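Local coordinates for protein pyruvate formate-lyase 2 (Archaeoglobus fulgidus, PDB 2F3O) that is of unknown specific function but belongs to the glycyl radical enzymes and probably acts as a lyase, at residues H155-Y160 / A430-S435; L147-G152 / V500-N505; I41-A46 / E507-P512; A397-D402 / V720-F725; A442-A447 / T538-V543. All coordinates share one frame; numbering follows the deposited sequence.

Contact 1. Residues H155-Y160 / A430-S435; sequences HVAVNY and APFGNS
The tight turn around N159 meets G433, on the chain that leaves the hairpin 421-424/428-431. This hairpin probably corresponds to the loop that carries the catalytic cysteine in glycyl radical enzymes. N159 is the centre of an inverse gamma turn, closed by Y160 N and V158 O at 2.8 Å. It is also the N-cap residue of helix 160-164, and its OD1 takes Y162 N. That leaves ND2 to cross the contact. It donates to G433 O at 2.9 Å. The bond is bent, with 137° at the hydrogen. ND2 sits above the carbonyl plane of G433 and comes from the side, at a C=O to donor angle of 104°. CG of N159 lies anti to the backbone N, chi1 -164°, and rests near G433 CA. F432 comes alongside. Its CE1 lies 3.6 Å from V158 O, and A157 CB meets the ring at its edge, 4.3 Å from CE1. At the other end V156 CG2 touches S435 O at 3.6 Å. Within 430-435, S435 OG turns back to P431 O at 2.6 Å, on a lone pair in the carbonyl plane. R416 of a second subunit gives a hydrogen bond to F432 O and packs on N159. A weak bond also joins N159 ND2 to E519. The N159 amide therefore serves two tasks, capping a helix with its oxygen and holding a buried carbonyl with its nitrogen, while the F432 ring packs beside it.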
# COMPACT_ATOMS: atom_id res chain seq x y z
N HIS A 155 -5.76 29.44 3.65
CA HIS A 155 -4.85 29.35 4.81
C HIS A 155 -3.58 28.57 4.57
O HIS A 155 -3.36 27.56 5.20
CB HIS A 155 -5.55 28.74 6.02
CG HIS A 155 -6.68 29.56 6.52
ND1 HIS A 155 -7.93 29.54 5.94
CD2 HIS A 155 -6.75 30.45 7.54
CE1 HIS A 155 -8.72 30.37 6.59
NE2 HIS A 155 -8.02 30.95 7.55
N VAL A 156 -2.77 29.02 3.63
CA VAL A 156 -1.52 28.35 3.36
C VAL A 156 -0.56 29.40 2.87
O VAL A 156 -0.94 30.28 2.10
CB VAL A 156 -1.70 27.18 2.34
CG1 VAL A 156 -2.51 27.61 1.13
CG2 VAL A 156 -0.36 26.59 1.93
N ALA A 157 0.67 29.38 3.38
CA ALA A 157 1.73 30.12 2.74
C ALA A 157 2.16 29.38 1.45
O ALA A 157 2.66 28.25 1.49
CB ALA A 157 2.90 30.29 3.68
N VAL A 158 1.95 30.05 0.32
CA VAL A 158 2.26 29.59 -1.02
C VAL A 158 3.74 29.31 -1.22
O VAL A 158 4.59 30.10 -0.82
CB VAL A 158 1.87 30.70 -1.98
CG1 VAL A 158 2.19 30.32 -3.40
CG2 VAL A 158 0.42 31.04 -1.82
N ASN A 159 4.06 28.18 -1.83
CA ASN A 159 5.45 27.85 -2.07
C ASN A 159 6.05 28.64 -3.24
O ASN A 159 6.19 28.11 -4.35
CB ASN A 159 5.59 26.35 -2.29
CG ASN A 159 7.01 25.86 -2.17
OD1 ASN A 159 7.97 26.63 -2.27
ND2 ASN A 159 7.16 24.54 -2.01
N TYR A 160 6.41 29.89 -2.99
CA TYR A 160 7.07 30.69 -4.00
C TYR A 160 8.43 30.19 -4.48
O TYR A 160 8.67 30.22 -5.68
CB TYR A 160 7.08 32.18 -3.65
CG TYR A 160 5.70 32.74 -3.83
CD1 TYR A 160 4.97 33.20 -2.75
CD2 TYR A 160 5.10 32.75 -5.07
CE1 TYR A 160 3.68 33.68 -2.92
CE2 TYR A 160 3.81 33.22 -5.25
CZ TYR A 160 3.11 33.68 -4.17
OH TYR A 160 1.83 34.15 -4.34
N ALA A 430 3.51 26.31 10.30
CA ALA A 430 3.43 25.23 9.32
C ALA A 430 4.77 25.07 8.65
O ALA A 430 5.48 26.04 8.48
CB ALA A 430 2.34 25.53 8.26
N PRO A 431 5.14 23.83 8.29
CA PRO A 431 6.26 23.60 7.36
C PRO A 431 6.06 24.40 6.07
O PRO A 431 4.97 24.40 5.53
CB PRO A 431 6.19 22.09 7.07
CG PRO A 431 4.89 21.63 7.68
CD PRO A 431 4.56 22.57 8.77
N PHE A 432 7.11 25.08 5.62
CA PHE A 432 6.98 25.96 4.48
C PHE A 432 6.98 25.23 3.16
O PHE A 432 7.96 24.62 2.75
CB PHE A 432 8.07 27.03 4.50
CG PHE A 432 8.00 28.04 3.38
CD1 PHE A 432 6.80 28.61 2.99
CD2 PHE A 432 9.16 28.46 2.75
CE1 PHE A 432 6.75 29.54 1.96
CE2 PHE A 432 9.12 29.39 1.72
CZ PHE A 432 7.92 29.93 1.32
N GLY A 433 5.84 25.32 2.50
CA GLY A 433 5.79 25.04 1.08
C GLY A 433 5.34 23.65 0.70
O GLY A 433 5.05 23.37 -0.46
N ASN A 434 5.24 22.78 1.69
CA ASN A 434 4.90 21.40 1.44
C ASN A 434 3.86 20.90 2.41
O ASN A 434 3.85 19.74 2.81
CB ASN A 434 6.16 20.50 1.37
CG ASN A 434 6.98 20.44 2.69
OD1 ASN A 434 7.78 19.52 2.84
ND2 ASN A 434 6.81 21.38 3.60
N SER A 435 2.96 21.80 2.79
CA SER A 435 1.90 21.45 3.72
C SER A 435 0.57 22.12 3.43
O SER A 435 0.51 23.18 2.84
CB SER A 435 2.33 21.71 5.16
OG SER A 435 2.72 23.04 5.38

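Contact 2. Residues L147-G152 / V500-N505; sequences LTEIAG and VLSYAN
L501 is the first residue of helix segment 500-505 to meet the end of strand 145-147 and the loop after it. Its CD2 packs on L147, 4.1 Å from CG, and also lies 4.3 Å from I150 CD1. The two leucine side chains cross obliquely. L501 CB lies against E149 CB at 3.9 Å. L147, E149 and I150 thus all touch L501. S502 follows, with OG 3.7 Å from E149 OE1, too long for a hydrogen bond. The E149 carboxylate is held instead by S498 at OE2 and S438 at OE1. E149 CG is anti to the carbonyl carbon, chi1 -68°. The chain beyond it is extended, and OE2 lies 3.9 Å from L501 CB. N505 closes the segment and makes the polar link. Its ND2 gives to E149 O at 3.0 Å, in the plane of the N505 amide and fairly straight at 158°. The same ND2 gives to L501 O, one turn back, at 2.9 Å. L501 O also takes N505 N, and the two donors reach it from opposite faces of its plane. N505 OD1 rests 3.4 Å from G152 CA. Outside the two segments, helix 124-128 touches I150, L501 and N505. Segment 147-152 runs from the end of edge strand 145-147 into the loop, beside strand 435-445, with helix 477-508 packed across it.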
# COMPACT_ATOMS: atom_id res chain seq x y z
N LEU A 147 -17.30 26.58 12.15
CA LEU A 147 -16.60 25.78 11.15
C LEU A 147 -16.42 26.60 9.88
O LEU A 147 -17.38 26.90 9.19
CB LEU A 147 -17.46 24.56 10.81
CG LEU A 147 -17.30 23.18 11.46
CD1 LEU A 147 -16.61 23.24 12.79
CD2 LEU A 147 -18.66 22.51 11.56
N THR A 148 -15.18 26.97 9.56
CA THR A 148 -14.98 27.90 8.47
C THR A 148 -14.83 27.26 7.11
O THR A 148 -14.81 27.96 6.12
CB THR A 148 -13.71 28.68 8.63
OG1 THR A 148 -12.63 27.81 8.31
CG2 THR A 148 -13.58 29.17 10.04
N GLU A 149 -14.71 25.94 7.05
CA GLU A 149 -14.46 25.29 5.75
C GLU A 149 -15.67 25.25 4.84
O GLU A 149 -15.59 24.74 3.73
CB GLU A 149 -13.88 23.90 5.92
CG GLU A 149 -12.49 23.91 6.50
CD GLU A 149 -12.06 22.54 6.99
OE1 GLU A 149 -10.86 22.22 6.89
OE2 GLU A 149 -12.92 21.79 7.47
N ILE A 150 -16.79 25.81 5.32
CA ILE A 150 -17.99 26.07 4.53
C ILE A 150 -17.61 27.04 3.42
O ILE A 150 -18.13 26.99 2.30
CB ILE A 150 -19.06 26.78 5.41
CG1 ILE A 150 -19.41 25.94 6.61
CG2 ILE A 150 -20.35 27.00 4.66
CD1 ILE A 150 -20.54 24.98 6.34
N ALA A 151 -16.66 27.91 3.75
CA ALA A 151 -16.28 29.01 2.90
C ALA A 151 -15.18 28.64 1.93
O ALA A 151 -14.87 29.40 1.01
CB ALA A 151 -15.85 30.19 3.75
N GLY A 152 -14.59 27.46 2.13
CA GLY A 152 -13.42 27.04 1.37
C GLY A 152 -12.25 26.79 2.30
O GLY A 152 -12.41 26.85 3.53
N VAL A 500 -16.14 16.09 7.15
CA VAL A 500 -17.19 16.06 6.14
C VAL A 500 -16.98 17.23 5.19
O VAL A 500 -16.99 17.06 3.99
CB VAL A 500 -18.60 16.09 6.76
CG1 VAL A 500 -19.66 16.26 5.68
CG2 VAL A 500 -18.86 14.81 7.52
N LEU A 501 -16.71 18.41 5.75
CA LEU A 501 -16.45 19.59 4.94
C LEU A 501 -15.21 19.46 4.05
O LEU A 501 -15.19 20.04 2.96
CB LEU A 501 -16.29 20.81 5.85
CG LEU A 501 -17.48 21.76 6.08
CD1 LEU A 501 -18.69 21.25 5.41
CD2 LEU A 501 -17.75 22.01 7.57
N SER A 502 -14.20 18.71 4.50
CA SER A 502 -12.95 18.58 3.74
C SER A 502 -13.14 17.66 2.55
O SER A 502 -12.56 17.85 1.48
CB SER A 502 -11.81 18.09 4.62
OG SER A 502 -10.85 19.13 4.78
N TYR A 503 -13.97 16.65 2.76
CA TYR A 503 -14.42 15.80 1.70
C TYR A 503 -15.28 16.64 0.73
O TYR A 503 -15.15 16.53 -0.49
CB TYR A 503 -15.19 14.67 2.33
CG TYR A 503 -15.93 13.75 1.41
CD1 TYR A 503 -15.32 13.19 0.28
CD2 TYR A 503 -17.23 13.36 1.71
CE1 TYR A 503 -16.01 12.32 -0.53
CE2 TYR A 503 -17.92 12.49 0.91
CZ TYR A 503 -17.32 11.97 -0.21
OH TYR A 503 -18.06 11.09 -0.99
N ALA A 504 -16.10 17.53 1.29
CA ALA A 504 -16.98 18.39 0.50
C ALA A 504 -16.22 19.34 -0.39
O ALA A 504 -16.60 19.55 -1.55
CB ALA A 504 -17.93 19.15 1.40
N ASN A 505 -15.14 19.92 0.15
CA ASN A 505 -14.26 20.77 -0.63
C ASN A 505 -13.63 19.98 -1.77
O ASN A 505 -13.71 20.38 -2.92
CB ASN A 505 -13.18 21.38 0.24
CG ASN A 505 -13.60 22.72 0.85
OD1 ASN A 505 -13.24 23.78 0.31
ND2 ASN A 505 -14.33 22.68 1.98

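Contact 3. Residues I41-A46 / E507-P512; sequences IRQAKA and EVKPTP
Q43 on helix 39-53 reaches across to the chain that leaves helix 477-508, and it carries most of the helix 39-53 side of this contact. Its CB and CG pack on the prolines, while NE2 makes the closest approaches. CG lies 3.8 Å from P510 CD, and the two side chains cross at about a right angle. CB meets P512 CD at 4.1 Å. The backbone of the next residue also takes part, with A44 N 4.3 Å from P512 CG. The polar tip adds one weak hydrogen bond, from NE2 to P510 O at 3.3 Å, with an angle of 132° at the hydrogen. The Q43 chain bends at chi2, -70°, which places CD near P510 O as well. The K509 and Q43 side chains also cross at about a right angle, with K509 CD 3.5 Å from Q43 NE2. NE2 of Q43 and NZ of K509 are both donors, so their closeness is not a hydrogen bond. A second shell fixes both groups. Q43 OE1 is bonded to Y27 OH on helix 22-34. K509 NZ makes a salt bridge with E80 and a hydrogen bond to E267 O, which probably offsets its charge. Further along, T511 N is held by D527. Prolines on each side of T511 add rings to the surface that Q43 meets. The short linker 509-511 joins two helices, since 477-508 ends at V508 and 512-516 begins at P512. On the other flank, A44 packs on helix 190-221, while Q43 also touches M31 of helix 22-34. Helix 39-53 is thus set among 22-34, 190-221 and this linker.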
# COMPACT_ATOMS: atom_id res chain seq x y z
N ILE A 41 -11.70 20.28 -13.86
CA ILE A 41 -11.54 20.96 -15.13
C ILE A 41 -12.46 22.20 -15.13
O ILE A 41 -12.06 23.27 -15.55
CB ILE A 41 -11.79 20.00 -16.28
CG1 ILE A 41 -10.66 19.01 -16.39
CG2 ILE A 41 -11.84 20.69 -17.59
CD1 ILE A 41 -10.88 17.98 -17.45
N ARG A 42 -13.67 22.07 -14.58
CA ARG A 42 -14.58 23.21 -14.45
C ARG A 42 -13.96 24.32 -13.63
O ARG A 42 -14.08 25.49 -14.01
CB ARG A 42 -15.93 22.81 -13.85
CG ARG A 42 -16.54 21.65 -14.57
CD ARG A 42 -18.02 21.73 -14.72
NE ARG A 42 -18.78 21.84 -13.48
CZ ARG A 42 -19.65 22.81 -13.23
NH1 ARG A 42 -19.85 23.76 -14.13
NH2 ARG A 42 -20.32 22.84 -12.08
N GLN A 43 -13.28 23.98 -12.55
CA GLN A 43 -12.63 24.97 -11.70
C GLN A 43 -11.46 25.65 -12.42
O GLN A 43 -11.23 26.85 -12.24
CB GLN A 43 -12.12 24.32 -10.42
CG GLN A 43 -13.22 23.93 -9.47
CD GLN A 43 -13.88 25.12 -8.85
OE1 GLN A 43 -15.08 25.32 -9.01
NE2 GLN A 43 -13.11 25.92 -8.11
N ALA A 44 -10.75 24.87 -13.22
CA ALA A 44 -9.63 25.36 -14.01
C ALA A 44 -10.12 26.34 -15.05
O ALA A 44 -9.57 27.43 -15.20
CB ALA A 44 -8.92 24.20 -14.69
N LYS A 45 -11.18 25.94 -15.73
CA LYS A 45 -11.75 26.71 -16.82
C LYS A 45 -12.41 27.98 -16.32
O LYS A 45 -12.44 28.99 -17.04
CB LYS A 45 -12.73 25.86 -17.62
CG LYS A 45 -12.04 24.93 -18.59
CD LYS A 45 -13.02 24.11 -19.37
CE LYS A 45 -12.28 23.26 -20.39
NZ LYS A 45 -13.24 22.50 -21.22
N ALA A 46 -12.94 27.94 -15.10
CA ALA A 46 -13.54 29.11 -14.48
C ALA A 46 -12.49 30.14 -14.12
O ALA A 46 -12.63 31.32 -14.45
CB ALA A 46 -14.32 28.72 -13.28
N GLU A 507 -14.68 17.57 -3.30
CA GLU A 507 -15.64 17.18 -4.30
C GLU A 507 -16.21 18.31 -5.12
O GLU A 507 -16.43 18.12 -6.31
CB GLU A 507 -16.77 16.39 -3.67
CG GLU A 507 -16.35 15.02 -3.22
CD GLU A 507 -15.91 14.15 -4.38
OE1 GLU A 507 -16.73 13.90 -5.29
OE2 GLU A 507 -14.75 13.68 -4.36
N VAL A 508 -16.47 19.46 -4.51
CA VAL A 508 -17.15 20.54 -5.25
C VAL A 508 -16.32 21.79 -5.48
O VAL A 508 -16.72 22.69 -6.22
CB VAL A 508 -18.52 20.95 -4.62
CG1 VAL A 508 -19.19 19.76 -3.94
CG2 VAL A 508 -18.36 22.09 -3.65
N LYS A 509 -15.15 21.84 -4.86
CA LYS A 509 -14.25 22.97 -4.97
C LYS A 509 -12.80 22.48 -4.87
O LYS A 509 -12.09 22.76 -3.89
CB LYS A 509 -14.59 23.97 -3.85
CG LYS A 509 -13.72 25.23 -3.70
CD LYS A 509 -13.99 26.21 -4.77
CE LYS A 509 -13.22 27.47 -4.52
NZ LYS A 509 -12.88 28.10 -5.82
N PRO A 510 -12.35 21.71 -5.88
CA PRO A 510 -10.91 21.53 -5.91
C PRO A 510 -10.24 22.82 -6.41
O PRO A 510 -10.89 23.64 -7.08
CB PRO A 510 -10.70 20.36 -6.87
CG PRO A 510 -11.90 20.39 -7.77
CD PRO A 510 -13.03 21.01 -6.99
N THR A 511 -8.99 23.04 -6.04
CA THR A 511 -8.34 24.31 -6.33
C THR A 511 -6.99 24.13 -7.03
O THR A 511 -5.94 24.19 -6.39
CB THR A 511 -8.16 25.13 -5.05
OG1 THR A 511 -7.46 24.35 -4.06
CG2 THR A 511 -9.53 25.54 -4.48
N PRO A 512 -7.03 23.89 -8.35
CA PRO A 512 -5.87 23.51 -9.16
C PRO A 512 -4.70 24.47 -9.21
O PRO A 512 -3.57 24.02 -9.25
CB PRO A 512 -6.46 23.37 -10.57
CG PRO A 512 -7.91 23.25 -10.38
CD PRO A 512 -8.26 23.97 -9.15

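Contact 4. Residues A397-D402 / V720-F725; sequences ALFFDD and VMHVQF
L398 and V723 form the hydrogen-bonded pair of an antiparallel strand pairing. Strands 396-400 and 722-728 lie side by side in a five-stranded mixed sheet, which is consistent with one five-stranded half of the ten-stranded alpha/beta barrel of glycyl radical enzymes. The pairing joins the main lyase-like region to the glycine radical region. L398 N gives to V723 O at 2.8 Å. V723 N returns a bond to L398 O at 3.0 Å. F400 N gives to M721 O at 2.8 Å. These last two carbonyls also receive CA-H contacts: H722 CA points at L398 O, and F399 CA at M721 O. The backbone of F399 bonds the other way, to V371 and I373 of strand 368-373. Side-chain polar groups find partners outside the pairing. H722 ND1 is bonded to L691 N. Q724 uses NE2 for T692 and OE1 for R749. On the face that carries L398 and V723, L398 CB lies 3.8 Å from V723 CG1, and the two side chains point the same way. F400 closes the end of the pairing. Its CE1 sits 3.7 Å from V720 CG1 and equally far from V723 CG1, which meets the ring at its edge. On the other face, H722 lies beside F399, with ring planes at 59°. H722 CD2 stands over one face of the F399 ring, offset toward the rim and 3.8 Å from CZ.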
# COMPACT_ATOMS: atom_id res chain seq x y z
N ALA A 397 4.12 40.87 14.54
CA ALA A 397 3.91 39.78 15.48
C ALA A 397 5.22 39.06 15.63
O ALA A 397 5.97 38.91 14.66
CB ALA A 397 2.86 38.85 15.00
N LEU A 398 5.50 38.61 16.85
CA LEU A 398 6.77 37.97 17.14
C LEU A 398 6.59 36.49 17.38
O LEU A 398 5.75 36.08 18.17
CB LEU A 398 7.43 38.65 18.34
CG LEU A 398 7.85 40.10 18.06
CD1 LEU A 398 8.35 40.75 19.31
CD2 LEU A 398 8.91 40.15 16.97
N PHE A 399 7.39 35.68 16.69
CA PHE A 399 7.28 34.23 16.78
C PHE A 399 8.59 33.65 17.28
O PHE A 399 9.66 33.91 16.71
CB PHE A 399 6.94 33.65 15.41
CG PHE A 399 5.53 33.94 14.95
CD1 PHE A 399 5.20 35.16 14.39
CD2 PHE A 399 4.55 32.98 15.07
CE1 PHE A 399 3.91 35.41 13.99
CE2 PHE A 399 3.26 33.22 14.65
CZ PHE A 399 2.94 34.44 14.11
N PHE A 400 8.52 32.86 18.34
CA PHE A 400 9.73 32.37 18.99
C PHE A 400 10.08 30.96 18.52
O PHE A 400 9.32 30.03 18.77
CB PHE A 400 9.59 32.48 20.51
CG PHE A 400 9.38 33.91 20.98
CD1 PHE A 400 8.11 34.41 21.21
CD2 PHE A 400 10.47 34.77 21.12
CE1 PHE A 400 7.93 35.73 21.59
CE2 PHE A 400 10.28 36.09 21.51
CZ PHE A 400 9.01 36.57 21.75
N ASP A 401 11.21 30.84 17.82
CA ASP A 401 11.58 29.61 17.11
C ASP A 401 11.63 28.35 17.96
O ASP A 401 11.14 27.31 17.56
CB ASP A 401 12.94 29.78 16.42
CG ASP A 401 12.83 30.50 15.12
OD1 ASP A 401 11.70 30.74 14.67
OD2 ASP A 401 13.88 30.80 14.52
N ASP A 402 12.26 28.46 19.12
CA ASP A 402 12.32 27.39 20.09
C ASP A 402 10.97 26.68 20.34
O ASP A 402 10.89 25.47 20.19
CB ASP A 402 12.86 27.95 21.40
CG ASP A 402 13.38 26.88 22.31
OD1 ASP A 402 14.61 26.64 22.24
OD2 ASP A 402 12.57 26.28 23.09
N VAL A 720 7.71 31.55 25.33
CA VAL A 720 6.35 31.69 24.85
C VAL A 720 6.40 31.44 23.33
O VAL A 720 7.49 31.42 22.75
CB VAL A 720 5.80 33.07 25.30
CG1 VAL A 720 5.90 34.12 24.20
CG2 VAL A 720 4.40 32.95 25.81
N MET A 721 5.27 31.19 22.68
CA MET A 721 5.32 30.91 21.24
C MET A 721 5.23 32.20 20.46
O MET A 721 6.02 32.46 19.55
CB MET A 721 4.20 29.96 20.81
CG MET A 721 4.28 29.55 19.34
SD MET A 721 3.17 28.21 18.86
CE MET A 721 3.90 26.82 19.69
N HIS A 722 4.25 33.01 20.81
CA HIS A 722 3.97 34.20 20.05
C HIS A 722 3.64 35.36 20.98
O HIS A 722 3.00 35.16 22.00
CB HIS A 722 2.86 33.89 19.04
CG HIS A 722 2.01 35.06 18.64
ND1 HIS A 722 0.94 35.50 19.39
CD2 HIS A 722 2.04 35.83 17.53
CE1 HIS A 722 0.37 36.52 18.78
NE2 HIS A 722 1.02 36.74 17.65
N VAL A 723 4.11 36.55 20.65
CA VAL A 723 3.70 37.74 21.37
C VAL A 723 3.48 38.86 20.36
O VAL A 723 4.16 38.90 19.33
CB VAL A 723 4.74 38.15 22.47
CG1 VAL A 723 5.99 38.81 21.88
CG2 VAL A 723 4.09 39.04 23.51
N GLN A 724 2.52 39.73 20.63
CA GLN A 724 2.35 40.93 19.84
C GLN A 724 1.96 42.10 20.73
O GLN A 724 1.29 41.93 21.75
CB GLN A 724 1.30 40.73 18.75
CG GLN A 724 -0.06 40.39 19.28
CD GLN A 724 -1.08 40.31 18.21
OE1 GLN A 724 -0.76 40.21 17.02
NE2 GLN A 724 -2.34 40.35 18.61
N PHE A 725 2.38 43.29 20.32
CA PHE A 725 2.21 44.46 21.15
C PHE A 725 1.34 45.56 20.58
O PHE A 725 1.29 45.79 19.38
CB PHE A 725 3.56 45.07 21.42
CG PHE A 725 4.45 44.22 22.28
CD1 PHE A 725 5.58 43.60 21.74
CD2 PHE A 725 4.17 44.06 23.64
CE1 PHE A 725 6.41 42.84 22.54
CE2 PHE A 725 4.99 43.29 24.44
CZ PHE A 725 6.12 42.68 23.89

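Contact 5. Residues A442-A447 / T538-V543; sequences ALINVA and TGIQAV
Strands 442-445 and 538-543 run parallel, their axes 26° apart, with A442 level with I540 and N445 with V543. Q541 N gives to A442 O and I444 N to Q541 O, then V543 N gives to I444 O at 2.7 Å. V446 N continues the ladder to V543 O at 2.9 Å, just past the strand. On one face, A442 CB meets I540 CG2 at 3.6 Å, and I444 CD1 touches I540 CD1 at 4.2 Å. After the end of strand 442-445, V446 CG1 touches A542 CB at 3.8 Å. The two strands are neighbours in a four-stranded mixed sheet. The chain between them includes helix 477-508, which packs on I444 and I540, so they form a beta-alpha-beta crossover. L443, Q541, N445 and V543 lie on the other face. There L443 CD2 lies against Q541 CB at 4.0 Å. The NE2 of Q541 is held by D440. N445 CG is anti to the backbone N, chi1 -173°. Its OD1 takes a weak capping bond from A447 N at 3.2 Å, while its ND2 bonds to S143 O and T642.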
# COMPACT_ATOMS: atom_id res chain seq x y z
N ALA A 442 -11.55 25.38 12.30
CA ALA A 442 -12.58 25.65 13.30
C ALA A 442 -12.06 26.45 14.46
O ALA A 442 -10.85 26.54 14.71
CB ALA A 442 -13.22 24.37 13.81
N LEU A 443 -13.01 27.04 15.18
CA LEU A 443 -12.77 27.72 16.46
C LEU A 443 -13.77 27.15 17.47
O LEU A 443 -14.96 27.05 17.18
CB LEU A 443 -12.97 29.24 16.29
CG LEU A 443 -11.98 29.92 15.33
CD1 LEU A 443 -12.69 30.57 14.14
CD2 LEU A 443 -11.06 30.90 16.05
N ILE A 444 -13.30 26.73 18.63
CA ILE A 444 -14.17 26.04 19.58
C ILE A 444 -14.33 26.79 20.90
O ILE A 444 -13.35 27.17 21.54
CB ILE A 444 -13.64 24.64 19.88
CG1 ILE A 444 -13.75 23.78 18.63
CG2 ILE A 444 -14.39 24.00 21.03
CD1 ILE A 444 -12.89 22.56 18.70
N ASN A 445 -15.58 27.01 21.29
CA ASN A 445 -15.91 27.61 22.57
C ASN A 445 -15.77 26.59 23.66
O ASN A 445 -16.71 25.84 23.92
CB ASN A 445 -17.36 28.10 22.54
CG ASN A 445 -17.73 28.89 23.76
OD1 ASN A 445 -16.88 29.19 24.62
ND2 ASN A 445 -19.02 29.24 23.86
N VAL A 446 -14.62 26.57 24.34
CA VAL A 446 -14.41 25.57 25.38
C VAL A 446 -15.12 25.96 26.68
O VAL A 446 -15.29 25.13 27.57
CB VAL A 446 -12.93 25.26 25.61
CG1 VAL A 446 -12.20 25.28 24.30
CG2 VAL A 446 -12.29 26.25 26.59
N ALA A 447 -15.55 27.22 26.78
CA ALA A 447 -16.39 27.63 27.89
C ALA A 447 -17.72 26.89 27.84
O ALA A 447 -18.23 26.43 28.86
CB ALA A 447 -16.59 29.12 27.91
N THR A 538 -5.21 19.78 10.02
CA THR A 538 -6.43 20.56 10.15
C THR A 538 -6.38 21.33 11.47
O THR A 538 -6.54 20.75 12.54
CB THR A 538 -7.70 19.68 10.09
OG1 THR A 538 -7.73 18.98 8.86
CG2 THR A 538 -8.93 20.53 10.15
N GLY A 539 -6.15 22.64 11.39
CA GLY A 539 -5.99 23.47 12.58
C GLY A 539 -7.28 23.84 13.26
O GLY A 539 -8.10 24.54 12.69
N ILE A 540 -7.51 23.36 14.48
CA ILE A 540 -8.70 23.81 15.21
C ILE A 540 -8.34 24.50 16.52
O ILE A 540 -7.34 24.15 17.15
CB ILE A 540 -9.75 22.70 15.42
CG1 ILE A 540 -9.17 21.54 16.21
CG2 ILE A 540 -10.31 22.21 14.09
CD1 ILE A 540 -10.13 20.38 16.34
N GLN A 541 -9.11 25.52 16.89
CA GLN A 541 -8.71 26.49 17.95
C GLN A 541 -9.55 26.50 19.20
O GLN A 541 -10.77 26.46 19.13
CB GLN A 541 -8.73 27.92 17.43
CG GLN A 541 -7.52 28.31 16.66
CD GLN A 541 -7.23 27.42 15.46
OE1 GLN A 541 -6.37 26.55 15.53
NE2 GLN A 541 -7.98 27.59 14.38
N ALA A 542 -8.89 26.59 20.35
CA ALA A 542 -9.58 26.72 21.62
C ALA A 542 -9.82 28.19 21.96
O ALA A 542 -8.90 28.99 22.00
CB ALA A 542 -8.80 26.07 22.71
N VAL A 543 -11.07 28.55 22.18
CA VAL A 543 -11.34 29.84 22.75
C VAL A 543 -12.03 29.74 24.12
O VAL A 543 -12.96 28.93 24.32
CB VAL A 543 -11.98 30.85 21.74
CG1 VAL A 543 -12.25 30.20 20.39
CG2 VAL A 543 -13.22 31.51 22.31

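Overall arrangement
All five contacts are buried. Contact 1 lies nearest the chain centre and contact 3 farthest from it. Contacts 4 and 5 are strand pairings in separate sheets, antiparallel and parallel, with centres about 20 Å apart. They rely on backbone ladders. Contact 1 joins two loops; contacts 2 and 3 each set a helix against a loop or linker. A side-chain amide crosses in each: N159, N505 and Q43. The bond from Q43 is weak, and that contact leans more on proline packing. Contacts 2 and 3 share helix 477-508 and touch where N505 meets P510. Contact 2 also meets contact 5, through L147 on A442. Contact 1 uses the chain leading into strand 435-445 of contact 5 and borders a second subunit.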